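Local atomic coordinates of taurine:2-oxoglutarate aminotransferase (Bifidobacterium kashiwanohense PV20-2, PDB entry 6JIX), a protein that probably transfers the amino group of taurine to 2-oxoglutarate, using pyridoxal 5'-phosphate as cofactor. Residues 88-98 / 318-329; 110-118 / 308-316. All coordinates share one frame; numbering follows the deposited sequence.

Interaction 1: residues 88-98 / 318-329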
loop_
_atom_site.group_PDB
_atom_site.type_symbol
_atom_site.label_atom_id
_atom_site.label_comp_id
_atom_site.label_asym_id
_atom_site.label_seq_id
_atom_site.Cartn_x
_atom_site.Cartn_y
_atom_site.Cartn_z
ATOM N N SER A 88 3.289 13.940 -14.329
ATOM C CA SER A 88 4.279 14.708 -13.597
ATOM C C SER A 88 5.664 14.283 -14.058
ATOM O O SER A 88 5.882 13.120 -14.418
ATOM C CB SER A 88 4.136 14.514 -12.090
ATOM O OG SER A 88 4.510 13.202 -11.716
ATOM N N GLU A 89 6.618 15.216 -13.981
ATOM C CA GLU A 89 7.950 14.921 -14.489
ATOM C C GLU A 89 8.525 13.655 -13.853
ATOM O O GLU A 89 8.858 12.701 -14.572
ATOM C CB GLU A 89 8.894 16.105 -14.272
ATOM C CG GLU A 89 10.119 16.008 -15.168
ATOM C CD GLU A 89 11.301 16.796 -14.663
ATOM O OE1 GLU A 89 11.971 17.468 -15.475
ATOM O OE2 GLU A 89 11.573 16.730 -13.449
ATOM N N PRO A 90 8.616 13.577 -12.526
ATOM C CA PRO A 90 9.226 12.384 -11.914
ATOM C C PRO A 90 8.527 11.087 -12.288
ATOM O O PRO A 90 9.192 10.051 -12.416
ATOM C CB PRO A 90 9.125 12.670 -10.410
ATOM C CG PRO A 90 8.929 14.126 -10.303
ATOM C CD PRO A 90 8.233 14.586 -11.530
ATOM N N LYS A 91 7.201 11.105 -12.452
ATOM C CA LYS A 91 6.479 9.879 -12.782
ATOM C C LYS A 91 6.732 9.462 -14.230
ATOM O O LYS A 91 6.944 8.278 -14.514
ATOM C CB LYS A 91 4.991 10.081 -12.500
ATOM C CG LYS A 91 4.085 8.973 -12.940
ATOM C CD LYS A 91 2.698 9.165 -12.343
ATOM C CE LYS A 91 1.917 10.266 -13.044
ATOM N NZ LYS A 91 0.612 10.515 -12.385
ATOM N N SER A 92 6.722 10.417 -15.162
ATOM C CA SER A 92 7.027 10.077 -16.547
ATOM C C SER A 92 8.469 9.596 -16.686
ATOM O O SER A 92 8.748 8.606 -17.371
ATOM C CB SER A 92 6.770 11.287 -17.443
ATOM O OG SER A 92 5.394 11.403 -17.753
ATOM N N ARG A 93 9.401 10.286 -16.040
ATOM C CA ARG A 93 10.790 9.905 -16.168
ATOM C C ARG A 93 11.043 8.545 -15.543
ATOM O O ARG A 93 11.878 7.778 -16.039
ATOM C CB ARG A 93 11.679 10.974 -15.526
ATOM C CG ARG A 93 13.013 11.146 -16.202
ATOM C CD ARG A 93 14.039 11.680 -15.226
ATOM N NE ARG A 93 13.968 13.132 -15.150
ATOM C CZ ARG A 93 14.200 13.931 -16.185
ATOM N NH1 ARG A 93 14.524 13.414 -17.368
ATOM N NH2 ARG A 93 14.110 15.246 -16.037
ATOM N N LEU A 94 10.344 8.224 -14.459
ATOM C CA LEU A 94 10.648 6.962 -13.802
ATOM C C LEU A 94 10.085 5.782 -14.583
ATOM O O LEU A 94 10.735 4.733 -14.680
ATOM C CB LEU A 94 10.128 6.966 -12.365
ATOM C CG LEU A 94 10.653 5.769 -11.578
ATOM C CD1 LEU A 94 12.158 5.584 -11.814
ATOM C CD2 LEU A 94 10.326 5.933 -10.109
ATOM N N ALA A 95 8.887 5.941 -15.158
ATOM C CA ALA A 95 8.312 4.877 -15.971
ATOM C C ALA A 95 9.203 4.554 -17.169
ATOM O O ALA A 95 9.481 3.384 -17.450
ATOM C CB ALA A 95 6.914 5.264 -16.428
ATOM N N LYS A 96 9.682 5.579 -17.881
ATOM C CA LYS A 96 10.565 5.311 -19.013
ATOM C C LYS A 96 11.870 4.672 -18.556
ATOM O O LYS A 96 12.312 3.674 -19.134
ATOM C CB LYS A 96 10.841 6.584 -19.811
ATOM C CG LYS A 96 11.133 6.285 -21.284
ATOM C CD LYS A 96 12.384 6.990 -21.786
ATOM C CE LYS A 96 12.582 6.709 -23.263
ATOM N NZ LYS A 96 13.997 6.371 -23.549
ATOM N N MET A 97 12.503 5.229 -17.515
ATOM C CA MET A 97 13.762 4.662 -17.035
ATOM C C MET A 97 13.592 3.201 -16.655
ATOM O O MET A 97 14.473 2.374 -16.918
ATOM C CB MET A 97 14.288 5.438 -15.840
ATOM C CG MET A 97 14.803 6.810 -16.158
ATOM S SD MET A 97 15.006 7.737 -14.635
ATOM C CE MET A 97 16.229 6.726 -13.828
ATOM N N LEU A 98 12.475 2.870 -16.008
ATOM C CA LEU A 98 12.257 1.498 -15.572
ATOM C C LEU A 98 12.051 0.579 -16.765
ATOM O O LEU A 98 12.688 -0.477 -16.858
ATOM C CB LEU A 98 11.065 1.432 -14.629
ATOM C CG LEU A 98 11.298 2.002 -13.245
ATOM C CD1 LEU A 98 10.131 1.618 -12.364
ATOM C CD2 LEU A 98 12.612 1.483 -12.707
ATOM N N THR A 318 4.339 11.558 -6.510
ATOM C CA THR A 318 5.354 12.418 -7.111
ATOM C C THR A 318 6.651 12.408 -6.312
ATOM O O THR A 318 7.724 12.148 -6.869
ATOM C CB THR A 318 4.804 13.831 -7.267
ATOM O OG1 THR A 318 3.468 13.734 -7.778
ATOM C CG2 THR A 318 5.646 14.630 -8.260
ATOM N N LEU A 319 6.587 12.692 -5.011
ATOM C CA LEU A 319 7.793 12.601 -4.187
ATOM C C LEU A 319 8.445 11.232 -4.319
ATOM O O LEU A 319 9.653 11.120 -4.534
ATOM C CB LEU A 319 7.463 12.879 -2.723
ATOM C CG LEU A 319 8.683 13.237 -1.889
ATOM C CD1 LEU A 319 9.030 14.699 -2.098
ATOM C CD2 LEU A 319 8.439 12.921 -0.419
ATOM N N ALA A 320 7.647 10.174 -4.201
ATOM C CA ALA A 320 8.200 8.831 -4.242
ATOM C C ALA A 320 8.936 8.598 -5.548
ATOM O O ALA A 320 10.034 8.033 -5.554
ATOM C CB ALA A 320 7.087 7.800 -4.057
ATOM N N CYS A 321 8.341 9.033 -6.666
ATOM C CA CYS A 321 8.975 8.856 -7.970
ATOM C C CYS A 321 10.267 9.646 -8.075
ATOM O O CYS A 321 11.259 9.140 -8.619
ATOM C CB CYS A 321 8.017 9.263 -9.079
ATOM S SG CYS A 321 6.776 8.024 -9.399
ATOM N N ALA A 322 10.275 10.893 -7.579
ATOM C CA ALA A 322 11.510 11.676 -7.581
ATOM C C ALA A 322 12.624 10.920 -6.866
ATOM O O ALA A 322 13.754 10.831 -7.366
ATOM C CB ALA A 322 11.289 13.051 -6.945
ATOM N N ALA A 323 12.319 10.342 -5.703
ATOM C CA ALA A 323 13.316 9.516 -5.038
ATOM C C ALA A 323 13.730 8.341 -5.920
ATOM O O ALA A 323 14.917 7.990 -5.978
ATOM C CB ALA A 323 12.785 9.035 -3.689
ATOM N N GLY A 324 12.769 7.737 -6.636
ATOM C CA GLY A 324 13.090 6.639 -7.543
ATOM C C GLY A 324 14.035 7.037 -8.660
ATOM O O GLY A 324 15.041 6.371 -8.912
ATOM N N VAL A 325 13.743 8.151 -9.328
ATOM C CA VAL A 325 14.615 8.597 -10.406
ATOM C C VAL A 325 16.054 8.718 -9.897
ATOM O O VAL A 325 17.010 8.298 -10.564
ATOM C CB VAL A 325 14.090 9.923 -10.991
ATOM C CG1 VAL A 325 15.141 10.588 -11.856
ATOM C CG2 VAL A 325 12.823 9.692 -11.794
ATOM N N ALA A 326 16.231 9.284 -8.700
ATOM C CA ALA A 326 17.576 9.454 -8.166
ATOM C C ALA A 326 18.221 8.108 -7.856
ATOM O O ALA A 326 19.405 7.891 -8.154
ATOM C CB ALA A 326 17.528 10.330 -6.920
ATOM N N ALA A 327 17.464 7.190 -7.255
ATOM C CA ALA A 327 18.012 5.872 -6.948
ATOM C C ALA A 327 18.428 5.140 -8.216
ATOM O O ALA A 327 19.553 4.644 -8.321
ATOM C CB ALA A 327 16.994 5.041 -6.171
ATOM N N VAL A 328 17.547 5.082 -9.209
ATOM C CA VAL A 328 17.886 4.301 -10.395
ATOM C C VAL A 328 19.088 4.910 -11.105
ATOM O O VAL A 328 19.997 4.187 -11.532
ATOM C CB VAL A 328 16.670 4.172 -11.330
ATOM C CG1 VAL A 328 17.081 3.530 -12.640
ATOM C CG2 VAL A 328 15.535 3.385 -10.633
ATOM N N ASN A 329 19.128 6.251 -11.211
ATOM C CA ASN A 329 20.270 6.927 -11.832
ATOM C C ASN A 329 21.565 6.602 -11.098
ATOM O O ASN A 329 22.609 6.420 -11.727
ATOM C CB ASN A 329 20.055 8.443 -11.860
ATOM C CG ASN A 329 19.321 8.917 -13.114
ATOM O OD1 ASN A 329 19.358 8.261 -14.162
ATOM N ND2 ASN A 329 18.635 10.062 -13.005
#

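Interaction 2: residues 110-118 / 308-316. With PLP (pyridoxal-5'-phosphate), chain G; PLP (pyridoxal-5'-phosphate), chain P; GLU (glutamic acid), chain O.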
loop_
_atom_site.group_PDB
_atom_site.type_symbol
_atom_site.label_atom_id
_atom_site.label_comp_id
_atom_site.label_asym_id
_atom_site.label_seq_id
_atom_site.Cartn_x
_atom_site.Cartn_y
_atom_site.Cartn_z
ATOM N N VAL A 110 4.557 1.102 -16.818
ATOM C CA VAL A 110 4.749 0.804 -15.404
ATOM C C VAL A 110 3.508 1.252 -14.627
ATOM O O VAL A 110 3.012 2.374 -14.813
ATOM C CB VAL A 110 6.016 1.482 -14.856
ATOM C CG1 VAL A 110 6.080 1.329 -13.353
ATOM C CG2 VAL A 110 7.235 0.887 -15.520
ATOM N N PHE A 111 3.002 0.376 -13.763
ATOM C CA PHE A 111 1.872 0.702 -12.899
ATOM C C PHE A 111 2.396 0.910 -11.482
ATOM O O PHE A 111 2.752 -0.060 -10.801
ATOM C CB PHE A 111 0.810 -0.394 -12.926
ATOM C CG PHE A 111 -0.394 -0.060 -12.103
ATOM C CD1 PHE A 111 -1.280 0.924 -12.521
ATOM C CD2 PHE A 111 -0.606 -0.675 -10.886
ATOM C CE1 PHE A 111 -2.380 1.257 -11.766
ATOM C CE2 PHE A 111 -1.699 -0.346 -10.126
ATOM C CZ PHE A 111 -2.591 0.633 -10.573
ATOM N N PHE A 112 2.428 2.164 -11.032
ATOM C CA PHE A 112 3.046 2.478 -9.753
ATOM C C PHE A 112 2.080 2.218 -8.602
ATOM O O PHE A 112 0.894 2.564 -8.664
ATOM C CB PHE A 112 3.524 3.932 -9.730
ATOM C CG PHE A 112 4.772 4.176 -10.544
ATOM C CD1 PHE A 112 5.972 3.557 -10.205
ATOM C CD2 PHE A 112 4.747 5.024 -11.650
ATOM C CE1 PHE A 112 7.120 3.766 -10.963
ATOM C CE2 PHE A 112 5.886 5.237 -12.413
ATOM C CZ PHE A 112 7.075 4.599 -12.071
ATOM N N THR A 113 2.613 1.637 -7.532
ATOM C CA THR A 113 1.857 1.321 -6.329
ATOM C C THR A 113 2.611 1.859 -5.124
ATOM O O THR A 113 3.583 2.598 -5.274
ATOM C CB THR A 113 1.667 -0.185 -6.189
ATOM O OG1 THR A 113 2.955 -0.780 -6.001
ATOM C CG2 THR A 113 1.021 -0.762 -7.441
ATOM N N ASN A 114 2.168 1.517 -3.929
ATOM C CA ASN A 114 2.807 1.997 -2.717
ATOM C C ASN A 114 3.869 1.060 -2.173
ATOM O O ASN A 114 4.673 1.489 -1.338
ATOM C CB ASN A 114 1.758 2.261 -1.644
ATOM C CG ASN A 114 1.012 3.534 -1.905
ATOM O OD1 ASN A 114 1.581 4.466 -2.470
ATOM N ND2 ASN A 114 -0.271 3.580 -1.536
ATOM N N GLY A 115 3.844 -0.208 -2.560
ATOM C CA GLY A 115 4.796 -1.163 -2.036
ATOM C C GLY A 115 4.732 -2.455 -2.810
ATOM O O GLY A 115 4.254 -2.485 -3.944
ATOM N N GLY A 116 5.188 -3.535 -2.172
ATOM C CA GLY A 116 5.206 -4.829 -2.819
ATOM C C GLY A 116 3.866 -5.549 -2.873
ATOM O O GLY A 116 3.477 -6.071 -3.927
ATOM N N ALA A 117 3.143 -5.586 -1.746
ATOM C CA ALA A 117 1.891 -6.339 -1.707
ATOM C C ALA A 117 0.891 -5.817 -2.729
ATOM O O ALA A 117 0.300 -6.605 -3.474
ATOM C CB ALA A 117 1.289 -6.315 -0.303
ATOM N N ASP A 118 0.693 -4.488 -2.808
ATOM C CA ASP A 118 -0.339 -4.024 -3.736
ATOM C C ASP A 118 0.108 -4.200 -5.189
ATOM O O ASP A 118 -0.732 -4.387 -6.083
ATOM C CB ASP A 118 -0.834 -2.598 -3.420
ATOM C CG ASP A 118 0.271 -1.556 -3.300
ATOM O OD1 ASP A 118 1.480 -1.891 -3.221
ATOM O OD2 ASP A 118 -0.100 -0.356 -3.271
ATOM N N LEU A 308 -8.294 -0.272 -17.656
ATOM C CA LEU A 308 -7.520 -0.852 -16.560
ATOM C C LEU A 308 -8.291 -0.643 -15.263
ATOM O O LEU A 308 -8.226 0.427 -14.655
ATOM C CB LEU A 308 -6.138 -0.208 -16.482
ATOM C CG LEU A 308 -5.303 -0.671 -15.291
ATOM C CD1 LEU A 308 -4.986 -2.135 -15.458
ATOM C CD2 LEU A 308 -4.033 0.138 -15.180
ATOM N N GLN A 309 -8.994 -1.674 -14.797
ATOM C CA GLN A 309 -9.800 -1.560 -13.579
ATOM C C GLN A 309 -8.943 -1.787 -12.324
ATOM O O GLN A 309 -9.241 -2.617 -11.460
ATOM C CB GLN A 309 -10.977 -2.526 -13.653
ATOM C CG GLN A 309 -11.895 -2.303 -14.873
ATOM C CD GLN A 309 -12.790 -1.046 -14.763
ATOM O OE1 GLN A 309 -12.525 -0.133 -13.974
ATOM N NE2 GLN A 309 -13.843 -0.997 -15.571
ATOM N N CYS A 310 -7.871 -0.988 -12.233
ATOM C CA CYS A 310 -6.947 -0.951 -11.110
ATOM C C CYS A 310 -6.644 0.498 -10.798
ATOM O O CYS A 310 -6.628 1.342 -11.697
ATOM C CB CYS A 310 -5.620 -1.643 -11.420
ATOM S SG CYS A 310 -5.747 -3.403 -11.743
ATOM N N GLY A 311 -6.351 0.774 -9.536
ATOM C CA GLY A 311 -6.069 2.139 -9.137
ATOM C C GLY A 311 -5.822 2.242 -7.648
ATOM O O GLY A 311 -6.174 1.353 -6.869
ATOM N N LEU A 312 -5.196 3.353 -7.267
ATOM C CA LEU A 312 -5.026 3.687 -5.863
ATOM C C LEU A 312 -4.733 5.174 -5.767
ATOM O O LEU A 312 -4.160 5.766 -6.686
ATOM C CB LEU A 312 -3.915 2.876 -5.197
ATOM C CG LEU A 312 -2.539 2.834 -5.857
ATOM C CD1 LEU A 312 -1.456 2.845 -4.787
ATOM C CD2 LEU A 312 -2.449 1.590 -6.687
ATOM N N THR A 313 -5.157 5.772 -4.654
ATOM C CA THR A 313 -5.034 7.215 -4.483
ATOM C C THR A 313 -3.618 7.696 -4.804
ATOM O O THR A 313 -3.436 8.675 -5.535
ATOM C CB THR A 313 -5.443 7.607 -3.054
ATOM O OG1 THR A 313 -6.854 7.456 -2.901
ATOM C CG2 THR A 313 -5.085 9.050 -2.753
ATOM N N TYR A 314 -2.600 7.024 -4.270
ATOM C CA TYR A 314 -1.235 7.539 -4.344
ATOM C C TYR A 314 -0.416 6.978 -5.518
ATOM O O TYR A 314 0.798 7.188 -5.551
ATOM C CB TYR A 314 -0.494 7.273 -3.022
ATOM C CG TYR A 314 -1.025 8.040 -1.815
ATOM C CD1 TYR A 314 -1.668 9.280 -1.958
ATOM C CD2 TYR A 314 -0.889 7.519 -0.527
ATOM C CE1 TYR A 314 -2.163 9.974 -0.843
ATOM C CE2 TYR A 314 -1.382 8.199 0.586
ATOM C CZ TYR A 314 -2.015 9.428 0.428
ATOM O OH TYR A 314 -2.476 10.097 1.552
ATOM N N SER A 315 -1.038 6.283 -6.481
ATOM C CA SER A 315 -0.293 5.686 -7.601
ATOM C C SER A 315 0.552 6.720 -8.339
ATOM O O SER A 315 0.057 7.786 -8.709
ATOM C CB SER A 315 -1.253 5.016 -8.586
ATOM O OG SER A 315 -0.546 4.522 -9.714
ATOM N N GLY A 316 1.821 6.394 -8.576
ATOM C CA GLY A 316 2.709 7.340 -9.230
ATOM C C GLY A 316 3.025 8.543 -8.373
ATOM O O GLY A 316 3.249 9.641 -8.895
HETATM N N1 PLP G . 7.329 -9.842 -2.329
HETATM C C2 PLP G . 8.493 -10.181 -1.768
HETATM C C2A PLP G . 9.481 -11.067 -2.507
HETATM C C3 PLP G . 8.826 -9.721 -0.470
HETATM O O3 PLP G . 10.021 -10.058 0.138
HETATM C C4 PLP G . 7.951 -8.910 0.218
HETATM C C4A PLP G . 8.351 -8.420 1.640
HETATM O O4A PLP G . 9.126 -9.082 2.332
HETATM C C5 PLP G . 6.719 -8.572 -0.424
HETATM C C6 PLP G . 6.436 -9.050 -1.710
HETATM C C5A PLP G . 5.691 -7.644 0.322
HETATM O O4P PLP G . 6.174 -6.347 0.171
HETATM P P PLP G . 5.592 -5.151 1.108
HETATM O O1P PLP G . 6.079 -3.851 0.637
HETATM O O2P PLP G . 4.125 -5.031 0.983
HETATM O O3P PLP G . 6.012 -5.468 2.707
HETATM N N1 PLP P . -11.765 4.521 1.561
HETATM C C2 PLP P . -12.264 5.636 1.035
HETATM C C2A PLP P . -13.455 6.324 1.691
HETATM C C3 PLP P . -11.695 6.187 -0.143
HETATM O O3 PLP P . -12.190 7.344 -0.706
HETATM C C4 PLP P . -10.620 5.586 -0.746
HETATM C C4A PLP P . -10.027 6.216 -2.026
HETATM O O4A PLP P . -10.790 6.504 -2.942
HETATM C C5 PLP P . -10.118 4.396 -0.150
HETATM C C6 PLP P . -10.717 3.882 1.011
HETATM C C5A PLP P . -8.894 3.656 -0.799
HETATM O O4P PLP P . -7.758 4.335 -0.399
HETATM P P PLP P . -6.323 4.136 -1.169
HETATM O O1P PLP P . -5.259 4.834 -0.427
HETATM O O2P PLP P . -5.932 2.504 -1.346
HETATM O O3P PLP P . -6.359 4.796 -2.466
HETATM N N GLU O . -9.008 8.508 -8.427
HETATM C CA GLU O . -8.330 7.495 -9.233
HETATM C C GLU O . -7.515 6.506 -8.368
HETATM O O GLU O . -6.266 6.398 -8.582
HETATM C CB GLU O . -7.393 8.140 -10.275
HETATM C CG GLU O . -8.163 8.817 -11.417
HETATM C CD GLU O . -7.596 8.603 -12.827
HETATM O OE1 GLU O . -6.532 7.959 -12.988
HETATM O OE2 GLU O . -8.196 9.070 -13.837
HETATM O OXT GLU O . -8.089 5.792 -7.476
HETATM O O HOH W 1 -2.980 5.044 -2.277
#

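Interaction 1: residues 88-98 / 318-329
Two flat side-chain groups border this contact: the guanidinium of Arg-93, to which Val-325 CG1 lies at a slant while touching CD at the base of the group, and the amide of Asn-329, met by the Met-97 methyl with CE 3.5 Å from OD1. They flank a helix-helix packing of the class-III aminotransferase fold, in which helices 89-98 and 318-329 run roughly the same way, their axes 7.9 Å apart at closest approach and inclined by 44°. Knobs-into-holes packing is seen from both helices. The Leu-94 side chain enters the hole formed by Cys-321, Gly-324, Val-325 and Val-328, while Val-325 enters the one formed by Pro-90, Arg-93, Leu-94 and Met-97. With Leu-94 CG anti to the backbone N (chi1 -170°), CD2 reaches to 3.8 Å from Gly-324 CA, at a residue with no side chain, and CD1 lies beside the Val-328 branch CG2. An alanine in place of Leu-94 would remove CG with its two methyls and is likely to leave that four-residue hole unfilled. Met-97 crosses Val-325 at about a right angle, with SD 4.0 Å from CG1; its bend at chi3 (62°) directs CE to Val-328. Toward the start of the helices the Pro-90 ring takes over, its CB 3.8 Å from Cys-321 CB. The charged ends turn to other partners: Arg-93 NH2 forms a salt bridge with Glu-89 OE1 and also bonds Glu-4 O of the second subunit, and Lys-91 NZ hydrogen-bonds the carbonyl Tyr-86 O. Helix 66-78 adds Gln-75 beside Pro-90 and Ala-322. At the opening turn, Ser-88 occupies the N-cap position, its OG weakly accepting from Lys-91 N and lying 3.9 Å from Thr-318 CG2.

Interaction 2: residues 110-118 / 308-316
One water is held by both segments and a cofactor: it accepts from Asn-114 ND2 at 3.2 Å and from Tyr-314 N at 2.8 Å, and donates to O1P of the pyridoxal phosphate of chain P. A direct bond joins the segments as well, from Ser-315 OG to Phe-112 O at 2.6 Å, the hydroxyl tilted 22° from the carbonyl plane. The Asn-114 amide is turned 60° from the Tyr-314 ring, with ND2 at the ring's edge near its plane and OD1 next to Tyr-314 CB. Between these polar links lies Leu-312. Its CG sits between the backbone N and the carbonyl carbon (chi1 52°), and the chain ends in a fork: CD1 meets Asn-114 ND2 at 3.5 Å and passes Asp-118 OD2, while CD2 lies 4.0 Å from Phe-111 CZ. Cys-310 CB reaches the same CZ, and the Leu-308 side chain, crossing that of Phe-111 obliquely, brings CD2 to ring atoms CD1 and CE1. The turn after strand 110-113 is fixed from within, Asp-118 accepting from Asn-114 N through OD2 and from Gly-115 N through OD1, the latter on its syn lone pair. Two different phosphates are then bound. Gly-116 N and Ala-117 N, at the start of helix 116-131, donate to the chain G phosphate, which the helix end would probably help to stabilise and which also accepts from Thr-313 N of the second subunit. Thr-313 N and OG1 both give bonds of 2.7 Å to O3P of the chain P phosphate, which Gly-116 N and Ala-117 N of the second subunit hold in turn. Each phosphate is therefore shared by the subunits, the composite cofactor site at a dimer interface characteristic of fold-type I, class-III aminotransferases.

In the fold
Both contacts are buried, yet their chemistry differs. Interaction 1 joins two helices almost entirely through apolar side chains, with the Arg-93 to Glu-89 salt bridge at its margin, whereas interaction 2 joins a strand end and a loop through one direct hydrogen bond, a bridging water and apolar contacts of Leu-312 and Phe-111, each segment also binding a phosphate. They share neighbouring elements: helix 89-102 leads directly into strand 107-113, and the loop 308-316 into helix 318-333. The Phe-112 ring links them, its CZ 3.8 Å from Leu-94 CG, and Lys-91 CD packs against Gly-316 O. Both reach the second subunit, but Lys-91 of interaction 1 stays about 13 Å (side chain to cofactor) from pyridoxal phosphate.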